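Local coordinates for NTF2 domain-containing protein (Chaetomium thermophilum, PDB 4X2H) that is of uncertain function but has an NTF2-like fold and pairs with another protein chain, consistent with a role in nuclear transport, at residues B[95-100]-B[120-125]; B[152-157]-B[175-180]; B[84-89]-B[138-143]; B[130-135]-B[144-149]; B[37-42]-B[102-107]. One frame throughout, in Å; residues are numbered along the deposited sequence.

Contacts 1, 2 and 4 pair neighbouring strands of one mixed sheet; contact 3 ties its edge strand 83-96 to the loop linking 122-135 and 145-157. Contact 1 lies toward one end, contact 2 nearer the middle, centres about 11 Å apart. Contacts 3 and 4, centres about 6 Å apart, occupy the other end, and strand 83-96 serves contacts 1 and 3, centres about 32 Å apart. Contact 5 joins surface pieces off the sheet, its centre about 16 Å from those of contacts 1 and 2. Along the chain contact 4 closes before contact 2 opens, and contact 5 crosses contacts 1 and 3. The sheet is thus held along its length, and contacts 1, 2 and 4 reach another protein's chain.

Contact 1. Residues B[95-100]-B[120-125]; sequences HVINAD and RMMMAL
D100 OD1 is gripped by three N-H donors: both terminal nitrogens of R120, and NE of R102 in a second salt bridge. R120 approaches end-on, its NH2 2.7 Å and its NH1 2.8 Å from D100 OD1. The oxygen lies in the guanidinium plane, while the carboxylate is turned 73° from that plane. R120 is bent at chi3 (-67°) and its other N-H groups hold Y101 O and H113 O, which fixes the head. An alanine at R120 would take away the whole guanidinium and would probably loosen the turn around D100. N98 OD1 takes the N-H of D100, 2.9 Å away, closing an Asx turn. Further back, M122 O accepts I97 N at 2.8 Å, nearly along its C=O axis, and N98 N more weakly at 3.3 Å; M122 N returns a bond to N98 O at 2.9 Å. With I97 CG1 in the crowded position between N and carbonyl carbon (chi1 54°), the side chains of I97 and M122 cross obliquely, I97 CG1 3.6 Å from M122 CG, and I97 CG2 rests 3.9 Å from A124 CB. Both imidazole nitrogens of H95 bond polar side chains of another protein's chain. I97 and N98 opposite M122 form a classic beta bulge near the end of the pairing of strands 83-96 and 122-135 in the NTF2-like sheet.

Contact 2. Residues B[152-157]-B[175-180]; sequences VFILVP and IASHKY
The rings of F153 and H178 form an offset stack, centroids 4.4 Å apart and planes at 19°. F153 CE2 lies over one face of the imidazole near its rim, 3.3 Å from H178 CD2, and V152 O stands at the imidazole edge. At the phenyl edge, I175 CG2 comes within 3.9 Å of F153 CD2. F153 CG is anti to its carbonyl carbon (chi1 -57°) and H178 CG anti to its backbone N (chi1 175°), so the rings run side by side. Y29 OH and D151 OD1 hold the two imidazole nitrogens, limiting its rotation, and W59 meets it edge-to-face. Beyond, L155 CD2 meets I175 CG1 at 3.8 Å; on the reverse V152 CG2 presses on K179 CB at 3.5 Å. K179 N bonds V152 O nearly straight, at 2.9 Å. I154 O accepts A176 N at 2.8 Å and S177 N more weakly. F11 and Y15 of helix 3-20 meet F153 edge-to-face; S177 OG and K179 NZ bond polar side chains of another protein's chain, on which V152 and I154 pack. A classic beta bulge at A176 and S177 opposite I154 interrupts an antiparallel pair in the NTF2-like sheet, helix 3-20 packing on its aromatic face.

Contact 3. Residues B[84-89]-B[138-143]; sequences PVRYDV and RSTDDY
R86 leaves strand 83-96 with its CB directed toward the 138-143 loop, and CG follows anti to the backbone N (chi1 -170°). The chain runs straight on to CD, then bends at chi3 (88°), which turns the guanidinium back alongside D88. NE donates to D88 OD1 at 2.9 Å on its syn lone pair, and NH2 donates to D88 OD2 at 2.8 Å, from above the carboxylate plane. This side-on grip uses one edge of the guanidinium. Its end takes S139 O, which lies in the guanidinium plane and accepts from NH1 at 2.9 Å and from NH2 at 3.0 Å. NH2 therefore serves both partners, and T140 CG2 sits at the same edge, 3.6 Å from NH2. The neighbouring carboxylate would probably offset the arginine charge, and the two bonds fix the rotation of the head. Within the loop S139 OG accepts D141 N at 3.1 Å and D142 N at 3.2 Å, folding the loop around this residue. The guanidinium of R86 also lies against the Y132 ring of strand 122-135, and R86 touches N20 of helix 3-20. An arginine-aspartate pair two residues apart on a strand thus reaches an ST turn in the connection of a beta hairpin.

Contact 4. Residues B[130-135]-B[144-149]; sequences SVYFGA and VIKQHF
Backbone bonds come first. V131 N donates to Q147 O at 2.8 Å and Q147 N returns to V131 O, both close to straight; F133 N meets I145 O nearly along the C=O axis. F133 O takes V144 N at 2.8 Å and I145 N more weakly, so V144 and I145 form a classic beta bulge opposite F133. G134 follows with positive phi (75°), and a CB there would clash with V144 CG2. Among polar side chains, one water bridges S130 OG (2.6 Å) and H148 ND1 (2.9 Å). K146, fully extended, lies alongside Y132, its CD 3.6 Å from Y132 CE1 and its NZ weakly bonded to Y132 OH. Q147 OE1, a polar atom, stands at the ring edge of F133, 3.3 Å from F133 CE1. Among apolar and aromatic contacts, F133 CB rests 3.9 Å from I145 CB, and V131 CG2 meets F149 CD1 at 3.7 Å. The imidazole of H148 stacks on a ring of another protein's chain. In the sheet this hairpin lies between strand 83-96, which bonds to S130 and Y132, and strand 173-182, which touches V131, Q147 and F149; F149 meets Y87 edge-to-face and Y16 of helix 3-20.

Contact 5. Residues B[37-42]-B[102-107]; sequences TKAGHP and RFAAPQ
Van der Waals contact alone joins 37-42 to 102-107. Methyl meets methyl where A39 CB lies 3.5 Å from A104 CB, tighter than usual. The phenyl of F103, its CG anti to the backbone N (chi1 -178°), reaches across so that CZ stands 3.9 Å from A39 CB and 3.5 Å from A39 O. Ring-to-ring contact follows: F103 CE2 comes 3.7 Å from H41 CD2, with the planes inclined at 68°. The backbone shapes these surfaces: helix 34-39 ends in a Schellman motif at G40, and R102 to A105 form a type II turn that presents F103 and A104 toward the helix. No hydrogen bond crosses; within 37-42, H41 ND1 donates to P42 O at 2.7 Å, in plane and on a lone pair, which fixes the imidazole rotation. An alanine at H41 would remove the imidazole, and with it the ring contact to F103 CE2, and would probably leave the F103 ring less firmly placed. Y36 meets H41 edge-to-face, F103 O accepts W159 NE1, and a ring of another protein's chain stacks on F103.

Contact 1. Residues B[95-100]-B[120-125]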
# COMPACT_ATOMS: atom_id res chain seq x y z
N HIS B 95 7.55 -0.22 -0.61
CA HIS B 95 8.29 -0.29 -1.86
C HIS B 95 8.64 1.11 -2.33
O HIS B 95 7.83 2.03 -2.21
CB HIS B 95 7.49 -0.98 -2.97
CG HIS B 95 7.17 -2.42 -2.71
ND1 HIS B 95 6.41 -3.17 -3.58
CD2 HIS B 95 7.53 -3.25 -1.70
CE1 HIS B 95 6.30 -4.40 -3.11
NE2 HIS B 95 6.97 -4.47 -1.97
N VAL B 96 9.83 1.26 -2.89
CA VAL B 96 10.21 2.50 -3.56
C VAL B 96 9.69 2.45 -4.99
O VAL B 96 10.03 1.53 -5.74
CB VAL B 96 11.73 2.71 -3.54
CG1 VAL B 96 12.12 3.95 -4.34
CG2 VAL B 96 12.22 2.82 -2.10
N ILE B 97 8.86 3.42 -5.36
CA ILE B 97 8.27 3.45 -6.70
C ILE B 97 8.93 4.52 -7.56
O ILE B 97 8.72 4.56 -8.77
CB ILE B 97 6.75 3.68 -6.65
CG1 ILE B 97 6.41 4.94 -5.85
CG2 ILE B 97 6.07 2.46 -6.04
CD1 ILE B 97 4.93 5.30 -5.88
N ASN B 98 9.71 5.39 -6.93
CA ASN B 98 10.60 6.28 -7.68
C ASN B 98 11.80 6.64 -6.82
O ASN B 98 11.71 7.46 -5.91
CB ASN B 98 9.88 7.56 -8.12
CG ASN B 98 10.73 8.42 -9.04
OD1 ASN B 98 11.85 8.05 -9.40
ND2 ASN B 98 10.19 9.56 -9.45
N ALA B 99 12.93 6.00 -7.12
CA ALA B 99 14.17 6.23 -6.39
C ALA B 99 14.87 7.51 -6.85
O ALA B 99 15.88 7.90 -6.27
CB ALA B 99 15.10 5.04 -6.55
N ASP B 100 14.32 8.14 -7.89
CA ASP B 100 14.89 9.36 -8.45
C ASP B 100 13.86 10.48 -8.38
O ASP B 100 13.66 11.22 -9.33
CB ASP B 100 15.33 9.13 -9.90
CG ASP B 100 16.17 10.29 -10.46
OD1 ASP B 100 16.78 11.03 -9.67
OD2 ASP B 100 16.19 10.44 -11.69
N ARG B 120 16.14 10.28 -1.87
CA ARG B 120 15.12 10.86 -2.73
C ARG B 120 14.11 9.80 -3.16
O ARG B 120 13.94 9.52 -4.34
CB ARG B 120 15.77 11.52 -3.96
CG ARG B 120 16.66 12.69 -3.59
CD ARG B 120 17.06 13.53 -4.79
NE ARG B 120 17.93 12.80 -5.72
CZ ARG B 120 17.56 12.32 -6.90
NH1 ARG B 120 16.32 12.47 -7.34
NH2 ARG B 120 18.45 11.68 -7.65
N MET B 121 13.44 9.23 -2.16
CA MET B 121 12.54 8.11 -2.36
C MET B 121 11.08 8.51 -2.37
O MET B 121 10.60 9.19 -1.45
CB MET B 121 12.73 7.07 -1.24
CG MET B 121 14.12 6.52 -1.11
SD MET B 121 14.21 5.31 0.24
CE MET B 121 13.91 6.34 1.67
N MET B 122 10.36 8.08 -3.41
CA MET B 122 8.91 8.07 -3.40
C MET B 122 8.49 6.65 -3.06
O MET B 122 8.87 5.71 -3.75
CB MET B 122 8.35 8.50 -4.75
CG MET B 122 6.85 8.41 -4.86
SD MET B 122 6.32 8.88 -6.52
CE MET B 122 5.23 10.24 -6.13
N MET B 123 7.72 6.50 -1.99
CA MET B 123 7.40 5.18 -1.46
C MET B 123 5.92 4.86 -1.49
O MET B 123 5.08 5.72 -1.25
CB MET B 123 7.91 5.05 -0.03
CG MET B 123 9.42 4.96 0.07
SD MET B 123 10.04 5.21 1.74
CE MET B 123 9.70 6.95 1.97
N ALA B 124 5.62 3.60 -1.80
CA ALA B 124 4.28 3.03 -1.64
C ALA B 124 4.26 2.20 -0.37
O ALA B 124 4.92 1.17 -0.28
CB ALA B 124 3.92 2.18 -2.84
N LEU B 125 3.49 2.67 0.62
CA LEU B 125 3.42 2.03 1.93
C LEU B 125 2.04 1.42 2.14
O LEU B 125 1.04 2.08 1.90
CB LEU B 125 3.71 3.05 3.03
CG LEU B 125 3.47 2.63 4.48
CD1 LEU B 125 4.45 1.55 4.90
CD2 LEU B 125 3.55 3.84 5.40

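Contact 2. Residues B[152-157]-B[175-180]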
# COMPACT_ATOMS: atom_id res chain seq x y z
N VAL B 152 -3.13 2.56 2.75
CA VAL B 152 -2.02 2.69 1.81
C VAL B 152 -1.66 4.16 1.66
O VAL B 152 -2.53 5.04 1.66
CB VAL B 152 -2.33 2.06 0.42
CG1 VAL B 152 -2.47 0.54 0.55
CG2 VAL B 152 -3.55 2.70 -0.22
N PHE B 153 -0.37 4.42 1.57
CA PHE B 153 0.16 5.78 1.45
C PHE B 153 1.17 5.85 0.33
O PHE B 153 1.92 4.91 0.10
CB PHE B 153 0.88 6.23 2.73
CG PHE B 153 0.05 6.17 3.97
CD1 PHE B 153 0.04 5.03 4.75
CD2 PHE B 153 -0.68 7.27 4.39
CE1 PHE B 153 -0.69 4.98 5.91
CE2 PHE B 153 -1.42 7.23 5.54
CZ PHE B 153 -1.43 6.08 6.31
N ILE B 154 1.19 6.99 -0.36
CA ILE B 154 2.35 7.35 -1.15
C ILE B 154 3.10 8.44 -0.40
O ILE B 154 2.55 9.51 -0.11
CB ILE B 154 1.98 7.80 -2.57
CG1 ILE B 154 1.36 6.63 -3.34
CG2 ILE B 154 3.22 8.30 -3.31
CD1 ILE B 154 0.76 7.01 -4.67
N LEU B 155 4.35 8.15 -0.06
CA LEU B 155 5.18 9.09 0.67
C LEU B 155 6.22 9.72 -0.24
O LEU B 155 6.79 9.05 -1.09
CB LEU B 155 5.88 8.39 1.83
CG LEU B 155 4.97 7.74 2.87
CD1 LEU B 155 5.83 6.95 3.83
CD2 LEU B 155 4.14 8.78 3.62
N VAL B 156 6.46 11.02 -0.04
CA VAL B 156 7.48 11.75 -0.80
C VAL B 156 8.42 12.48 0.16
O VAL B 156 8.08 12.71 1.33
CB VAL B 156 6.85 12.76 -1.79
CG1 VAL B 156 6.07 12.03 -2.88
CG2 VAL B 156 5.95 13.75 -1.06
N PRO B 157 9.64 12.82 -0.30
CA PRO B 157 10.61 13.49 0.56
C PRO B 157 10.14 14.85 1.08
O PRO B 157 9.54 15.61 0.33
CB PRO B 157 11.83 13.67 -0.35
CG PRO B 157 11.68 12.66 -1.41
CD PRO B 157 10.20 12.51 -1.62
N ILE B 175 2.92 12.61 3.25
CA ILE B 175 1.88 11.88 2.54
C ILE B 175 1.37 12.67 1.34
O ILE B 175 0.81 13.76 1.50
CB ILE B 175 0.69 11.56 3.44
CG1 ILE B 175 1.14 10.82 4.70
CG2 ILE B 175 -0.34 10.73 2.68
CD1 ILE B 175 0.12 10.86 5.80
N ALA B 176 1.56 12.10 0.16
CA ALA B 176 1.05 12.68 -1.08
C ALA B 176 -0.29 12.06 -1.46
O ALA B 176 -1.14 12.73 -2.06
CB ALA B 176 2.04 12.49 -2.20
N SER B 177 -0.45 10.78 -1.14
CA SER B 177 -1.71 10.06 -1.35
C SER B 177 -1.97 9.16 -0.16
O SER B 177 -1.03 8.66 0.47
CB SER B 177 -1.68 9.22 -2.63
OG SER B 177 -1.63 10.03 -3.79
N HIS B 178 -3.25 8.94 0.12
CA HIS B 178 -3.66 8.14 1.26
C HIS B 178 -5.02 7.53 0.96
O HIS B 178 -5.95 8.25 0.63
CB HIS B 178 -3.72 9.00 2.52
CG HIS B 178 -4.27 8.29 3.72
ND1 HIS B 178 -4.81 8.96 4.80
CD2 HIS B 178 -4.35 6.97 4.03
CE1 HIS B 178 -5.20 8.09 5.71
NE2 HIS B 178 -4.93 6.87 5.27
N LYS B 179 -5.11 6.20 1.06
CA LYS B 179 -6.39 5.51 1.02
C LYS B 179 -6.57 4.69 2.28
O LYS B 179 -5.72 3.88 2.64
CB LYS B 179 -6.50 4.60 -0.20
CG LYS B 179 -6.26 5.27 -1.52
CD LYS B 179 -6.35 4.25 -2.64
CE LYS B 179 -6.18 4.89 -4.01
NZ LYS B 179 -7.18 5.98 -4.23
N TYR B 180 -7.71 4.91 2.93
CA TYR B 180 -8.06 4.20 4.15
C TYR B 180 -9.25 3.31 3.90
O TYR B 180 -10.22 3.73 3.27
CB TYR B 180 -8.36 5.21 5.26
CG TYR B 180 -8.90 4.62 6.54
CD1 TYR B 180 -10.26 4.39 6.70
CD2 TYR B 180 -8.05 4.31 7.59
CE1 TYR B 180 -10.75 3.87 7.88
CE2 TYR B 180 -8.54 3.80 8.77
CZ TYR B 180 -9.89 3.58 8.91
OH TYR B 180 -10.36 3.06 10.09

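Contact 3. Residues B[84-89]-B[138-143]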
# COMPACT_ATOMS: atom_id res chain seq x y z
N PRO B 84 -12.37 5.00 23.47
CA PRO B 84 -13.30 5.00 22.34
C PRO B 84 -12.78 4.30 21.09
O PRO B 84 -13.48 3.44 20.55
CB PRO B 84 -13.51 6.50 22.08
CG PRO B 84 -13.37 7.11 23.42
CD PRO B 84 -12.26 6.33 24.08
N VAL B 85 -11.58 4.65 20.63
CA VAL B 85 -11.02 4.08 19.41
C VAL B 85 -9.53 3.81 19.57
O VAL B 85 -8.80 4.66 20.07
CB VAL B 85 -11.21 5.01 18.19
CG1 VAL B 85 -10.67 4.36 16.92
CG2 VAL B 85 -12.67 5.38 18.01
N ARG B 86 -9.08 2.63 19.14
CA ARG B 86 -7.66 2.30 19.19
C ARG B 86 -7.24 1.55 17.94
O ARG B 86 -7.86 0.54 17.58
CB ARG B 86 -7.34 1.46 20.43
CG ARG B 86 -5.84 1.28 20.66
CD ARG B 86 -5.53 0.36 21.84
NE ARG B 86 -5.46 -1.06 21.46
CZ ARG B 86 -6.23 -2.03 21.95
NH1 ARG B 86 -7.19 -1.76 22.84
NH2 ARG B 86 -6.06 -3.28 21.55
N TYR B 87 -6.20 2.05 17.28
CA TYR B 87 -5.61 1.37 16.13
C TYR B 87 -4.40 0.56 16.55
O TYR B 87 -3.48 1.07 17.19
CB TYR B 87 -5.20 2.39 15.06
CG TYR B 87 -6.38 3.02 14.35
CD1 TYR B 87 -7.07 4.08 14.91
CD2 TYR B 87 -6.79 2.55 13.11
CE1 TYR B 87 -8.15 4.65 14.26
CE2 TYR B 87 -7.86 3.11 12.46
CZ TYR B 87 -8.54 4.16 13.03
OH TYR B 87 -9.61 4.72 12.39
N ASP B 88 -4.40 -0.72 16.18
CA ASP B 88 -3.28 -1.62 16.42
C ASP B 88 -2.70 -2.05 15.09
O ASP B 88 -3.39 -2.69 14.30
CB ASP B 88 -3.72 -2.86 17.21
CG ASP B 88 -3.96 -2.58 18.68
OD1 ASP B 88 -3.89 -1.41 19.10
OD2 ASP B 88 -4.23 -3.55 19.42
N VAL B 89 -1.44 -1.70 14.84
CA VAL B 89 -0.78 -2.09 13.60
C VAL B 89 -0.24 -3.51 13.70
O VAL B 89 0.46 -3.84 14.66
CB VAL B 89 0.37 -1.13 13.24
CG1 VAL B 89 1.09 -1.59 11.99
CG2 VAL B 89 -0.16 0.28 13.07
N ARG B 138 -5.66 -1.67 26.74
CA ARG B 138 -4.68 -2.69 26.36
C ARG B 138 -5.32 -4.03 26.04
O ARG B 138 -4.63 -5.05 25.95
CB ARG B 138 -3.65 -2.87 27.46
CG ARG B 138 -2.93 -1.59 27.84
CD ARG B 138 -1.76 -1.88 28.74
NE ARG B 138 -1.47 -0.77 29.65
CZ ARG B 138 -0.61 -0.84 30.66
NH1 ARG B 138 -0.41 0.21 31.43
NH2 ARG B 138 0.06 -1.97 30.89
N SER B 139 -6.64 -4.04 25.87
CA SER B 139 -7.36 -5.28 25.62
C SER B 139 -7.68 -5.46 24.14
O SER B 139 -7.99 -4.50 23.44
CB SER B 139 -8.66 -5.31 26.42
OG SER B 139 -9.46 -6.42 26.04
N THR B 140 -7.59 -6.70 23.67
CA THR B 140 -7.99 -7.06 22.31
C THR B 140 -9.23 -7.95 22.31
O THR B 140 -9.60 -8.48 21.26
CB THR B 140 -6.86 -7.78 21.55
OG1 THR B 140 -6.48 -8.96 22.27
CG2 THR B 140 -5.65 -6.88 21.38
N ASP B 141 -9.88 -8.12 23.47
CA ASP B 141 -11.01 -9.05 23.56
C ASP B 141 -12.30 -8.48 24.15
O ASP B 141 -13.35 -9.11 24.01
CB ASP B 141 -10.60 -10.29 24.37
CG ASP B 141 -9.86 -9.94 25.65
OD1 ASP B 141 -10.28 -8.98 26.34
OD2 ASP B 141 -8.87 -10.62 25.96
N ASP B 142 -12.25 -7.31 24.79
CA ASP B 142 -13.46 -6.75 25.41
C ASP B 142 -14.05 -5.57 24.63
O ASP B 142 -14.83 -4.79 25.17
CB ASP B 142 -13.16 -6.35 26.87
CG ASP B 142 -12.36 -5.07 27.00
OD1 ASP B 142 -11.78 -4.59 26.00
OD2 ASP B 142 -12.30 -4.54 28.13
N TYR B 143 -13.69 -5.47 23.36
CA TYR B 143 -14.22 -4.43 22.48
C TYR B 143 -15.72 -4.56 22.24
O TYR B 143 -16.32 -5.61 22.45
CB TYR B 143 -13.50 -4.45 21.14
CG TYR B 143 -13.59 -5.79 20.43
CD1 TYR B 143 -14.69 -6.10 19.63
CD2 TYR B 143 -12.58 -6.73 20.56
CE1 TYR B 143 -14.77 -7.32 18.98
CE2 TYR B 143 -12.66 -7.95 19.91
CZ TYR B 143 -13.75 -8.24 19.12
OH TYR B 143 -13.82 -9.44 18.47

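Contact 4. Residues B[130-135]-B[144-149]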
# COMPACT_ATOMS: atom_id res chain seq x y z
N SER B 130 -5.89 -3.76 13.19
CA SER B 130 -7.25 -3.75 13.70
C SER B 130 -7.60 -2.40 14.30
O SER B 130 -6.73 -1.67 14.78
CB SER B 130 -7.44 -4.85 14.76
OG SER B 130 -7.18 -6.13 14.22
N VAL B 131 -8.89 -2.07 14.24
CA VAL B 131 -9.44 -0.92 14.93
C VAL B 131 -10.36 -1.43 16.02
O VAL B 131 -11.32 -2.15 15.73
CB VAL B 131 -10.25 0.00 14.00
CG1 VAL B 131 -10.45 1.36 14.66
CG2 VAL B 131 -9.60 0.14 12.65
N TYR B 132 -10.08 -1.07 17.26
CA TYR B 132 -10.92 -1.48 18.39
C TYR B 132 -11.78 -0.34 18.89
O TYR B 132 -11.26 0.72 19.25
CB TYR B 132 -10.06 -2.02 19.53
CG TYR B 132 -9.32 -3.28 19.16
CD1 TYR B 132 -9.90 -4.53 19.34
CD2 TYR B 132 -8.04 -3.23 18.63
CE1 TYR B 132 -9.23 -5.69 19.00
CE2 TYR B 132 -7.36 -4.38 18.29
CZ TYR B 132 -7.96 -5.61 18.48
OH TYR B 132 -7.29 -6.76 18.15
N PHE B 133 -13.09 -0.56 18.90
CA PHE B 133 -14.03 0.42 19.43
C PHE B 133 -14.52 0.00 20.81
O PHE B 133 -15.06 -1.09 20.97
CB PHE B 133 -15.21 0.59 18.48
CG PHE B 133 -14.83 1.14 17.15
CD1 PHE B 133 -14.31 0.32 16.16
CD2 PHE B 133 -14.96 2.50 16.89
CE1 PHE B 133 -13.95 0.85 14.92
CE2 PHE B 133 -14.60 3.02 15.66
CZ PHE B 133 -14.09 2.19 14.68
N GLY B 134 -14.31 0.86 21.80
CA GLY B 134 -14.85 0.65 23.13
C GLY B 134 -14.12 -0.41 23.95
O GLY B 134 -14.68 -0.95 24.91
N ALA B 135 -12.88 -0.70 23.59
CA ALA B 135 -12.07 -1.67 24.32
C ALA B 135 -11.30 -1.00 25.45
O ALA B 135 -11.02 0.20 25.41
CB ALA B 135 -11.10 -2.36 23.37
N VAL B 144 -16.32 -3.47 21.76
CA VAL B 144 -17.70 -3.45 21.30
C VAL B 144 -17.74 -3.79 19.81
O VAL B 144 -18.50 -4.65 19.37
CB VAL B 144 -18.36 -2.08 21.55
CG1 VAL B 144 -19.79 -2.05 21.03
CG2 VAL B 144 -18.31 -1.74 23.04
N ILE B 145 -16.91 -3.09 19.05
CA ILE B 145 -16.72 -3.36 17.63
C ILE B 145 -15.24 -3.54 17.34
O ILE B 145 -14.40 -2.83 17.89
CB ILE B 145 -17.28 -2.23 16.73
CG1 ILE B 145 -18.77 -2.02 16.97
CG2 ILE B 145 -17.00 -2.52 15.25
CD1 ILE B 145 -19.64 -3.22 16.62
N LYS B 146 -14.92 -4.50 16.47
CA LYS B 146 -13.57 -4.65 15.95
C LYS B 146 -13.62 -4.64 14.43
O LYS B 146 -14.39 -5.38 13.82
CB LYS B 146 -12.93 -5.94 16.46
CG LYS B 146 -11.50 -6.14 15.99
CD LYS B 146 -10.96 -7.50 16.39
CE LYS B 146 -9.57 -7.73 15.82
NZ LYS B 146 -8.99 -9.03 16.27
N GLN B 147 -12.80 -3.78 13.84
CA GLN B 147 -12.64 -3.74 12.39
C GLN B 147 -11.24 -4.14 12.00
O GLN B 147 -10.30 -3.97 12.76
CB GLN B 147 -12.91 -2.34 11.83
CG GLN B 147 -14.31 -1.82 12.00
CD GLN B 147 -14.47 -0.45 11.38
OE1 GLN B 147 -13.69 0.46 11.66
NE2 GLN B 147 -15.46 -0.31 10.51
N HIS B 148 -11.11 -4.67 10.79
CA HIS B 148 -9.81 -4.78 10.14
C HIS B 148 -9.60 -3.49 9.36
O HIS B 148 -10.54 -3.01 8.74
CB HIS B 148 -9.77 -6.00 9.22
CG HIS B 148 -8.46 -6.19 8.53
ND1 HIS B 148 -7.31 -6.57 9.19
CD2 HIS B 148 -8.11 -6.05 7.23
CE1 HIS B 148 -6.31 -6.65 8.33
NE2 HIS B 148 -6.77 -6.34 7.13
N PHE B 149 -8.40 -2.91 9.40
CA PHE B 149 -8.12 -1.77 8.54
C PHE B 149 -6.93 -2.04 7.66
O PHE B 149 -6.04 -2.82 8.00
CB PHE B 149 -7.91 -0.48 9.34
CG PHE B 149 -6.54 -0.32 9.94
CD1 PHE B 149 -6.28 -0.77 11.22
CD2 PHE B 149 -5.52 0.31 9.24
CE1 PHE B 149 -5.02 -0.62 11.78
CE2 PHE B 149 -4.26 0.47 9.80
CZ PHE B 149 -4.02 -0.00 11.08
O HOH W 1 -7.85 -7.22 11.97

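Contact 5. Residues B[37-42]-B[102-107]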
# COMPACT_ATOMS: atom_id res chain seq x y z
N THR B 37 4.28 23.55 -1.38
CA THR B 37 3.27 24.57 -1.62
C THR B 37 3.79 25.60 -2.63
O THR B 37 3.07 26.00 -3.54
CB THR B 37 2.86 25.27 -0.32
OG1 THR B 37 2.20 24.33 0.53
CG2 THR B 37 1.92 26.44 -0.59
N LYS B 38 5.04 26.03 -2.46
CA LYS B 38 5.65 26.97 -3.40
C LYS B 38 5.75 26.34 -4.79
O LYS B 38 5.58 27.02 -5.80
CB LYS B 38 7.03 27.40 -2.91
CG LYS B 38 7.70 28.48 -3.75
CD LYS B 38 7.11 29.86 -3.46
CE LYS B 38 7.70 30.92 -4.38
NZ LYS B 38 6.68 31.94 -4.77
N ALA B 39 6.03 25.05 -4.82
CA ALA B 39 6.19 24.32 -6.08
C ALA B 39 4.85 24.01 -6.74
O ALA B 39 4.82 23.59 -7.89
CB ALA B 39 6.97 23.04 -5.84
N GLY B 40 3.76 24.23 -6.01
CA GLY B 40 2.43 24.00 -6.55
C GLY B 40 2.04 22.53 -6.57
O GLY B 40 1.33 22.09 -7.46
N HIS B 41 2.50 21.78 -5.58
CA HIS B 41 2.11 20.38 -5.46
C HIS B 41 0.59 20.31 -5.32
O HIS B 41 -0.00 21.14 -4.62
CB HIS B 41 2.79 19.71 -4.26
CG HIS B 41 2.75 18.22 -4.30
ND1 HIS B 41 1.61 17.49 -4.06
CD2 HIS B 41 3.73 17.31 -4.57
CE1 HIS B 41 1.88 16.20 -4.17
NE2 HIS B 41 3.16 16.07 -4.48
N PRO B 42 -0.05 19.35 -5.99
CA PRO B 42 -1.50 19.25 -5.78
C PRO B 42 -1.81 18.86 -4.34
O PRO B 42 -0.94 18.34 -3.66
CB PRO B 42 -1.93 18.16 -6.77
CG PRO B 42 -0.69 17.39 -7.07
CD PRO B 42 0.44 18.37 -6.98
N ARG B 102 12.21 13.85 -7.94
CA ARG B 102 12.81 15.17 -8.18
C ARG B 102 11.86 16.34 -8.00
O ARG B 102 12.30 17.49 -8.05
CB ARG B 102 13.38 15.26 -9.59
CG ARG B 102 14.29 14.13 -9.99
CD ARG B 102 15.12 14.52 -11.21
NE ARG B 102 16.37 13.78 -11.26
CZ ARG B 102 17.50 14.24 -11.80
NH1 ARG B 102 17.54 15.45 -12.35
NH2 ARG B 102 18.59 13.49 -11.79
N PHE B 103 10.57 16.10 -7.83
CA PHE B 103 9.64 17.22 -7.83
C PHE B 103 9.88 18.13 -6.63
O PHE B 103 9.91 17.67 -5.49
CB PHE B 103 8.18 16.77 -7.85
CG PHE B 103 7.23 17.93 -7.89
CD1 PHE B 103 7.04 18.63 -9.07
CD2 PHE B 103 6.58 18.36 -6.76
CE1 PHE B 103 6.20 19.72 -9.13
CE2 PHE B 103 5.72 19.45 -6.80
CZ PHE B 103 5.53 20.13 -7.99
N ALA B 104 10.05 19.41 -6.93
CA ALA B 104 10.27 20.46 -5.93
C ALA B 104 11.62 20.31 -5.22
O ALA B 104 11.89 21.02 -4.25
CB ALA B 104 9.13 20.46 -4.91
N ALA B 105 12.47 19.41 -5.71
CA ALA B 105 13.72 19.10 -5.05
C ALA B 105 14.73 20.25 -5.14
O ALA B 105 14.92 20.81 -6.22
CB ALA B 105 14.33 17.84 -5.65
N PRO B 106 15.37 20.60 -4.01
CA PRO B 106 16.52 21.50 -4.10
C PRO B 106 17.59 20.90 -4.99
O PRO B 106 17.84 19.69 -4.91
CB PRO B 106 17.02 21.60 -2.65
CG PRO B 106 15.85 21.22 -1.82
CD PRO B 106 15.07 20.23 -2.62
N GLN B 107 18.21 21.71 -5.84
CA GLN B 107 19.18 21.21 -6.79
C GLN B 107 20.27 20.40 -6.09
O GLN B 107 20.73 19.38 -6.60
CB GLN B 107 19.81 22.36 -7.56
CG GLN B 107 20.77 21.93 -8.64
CD GLN B 107 21.43 23.11 -9.31
OE1 GLN B 107 21.09 24.26 -9.05
NE2 GLN B 107 22.40 22.83 -10.18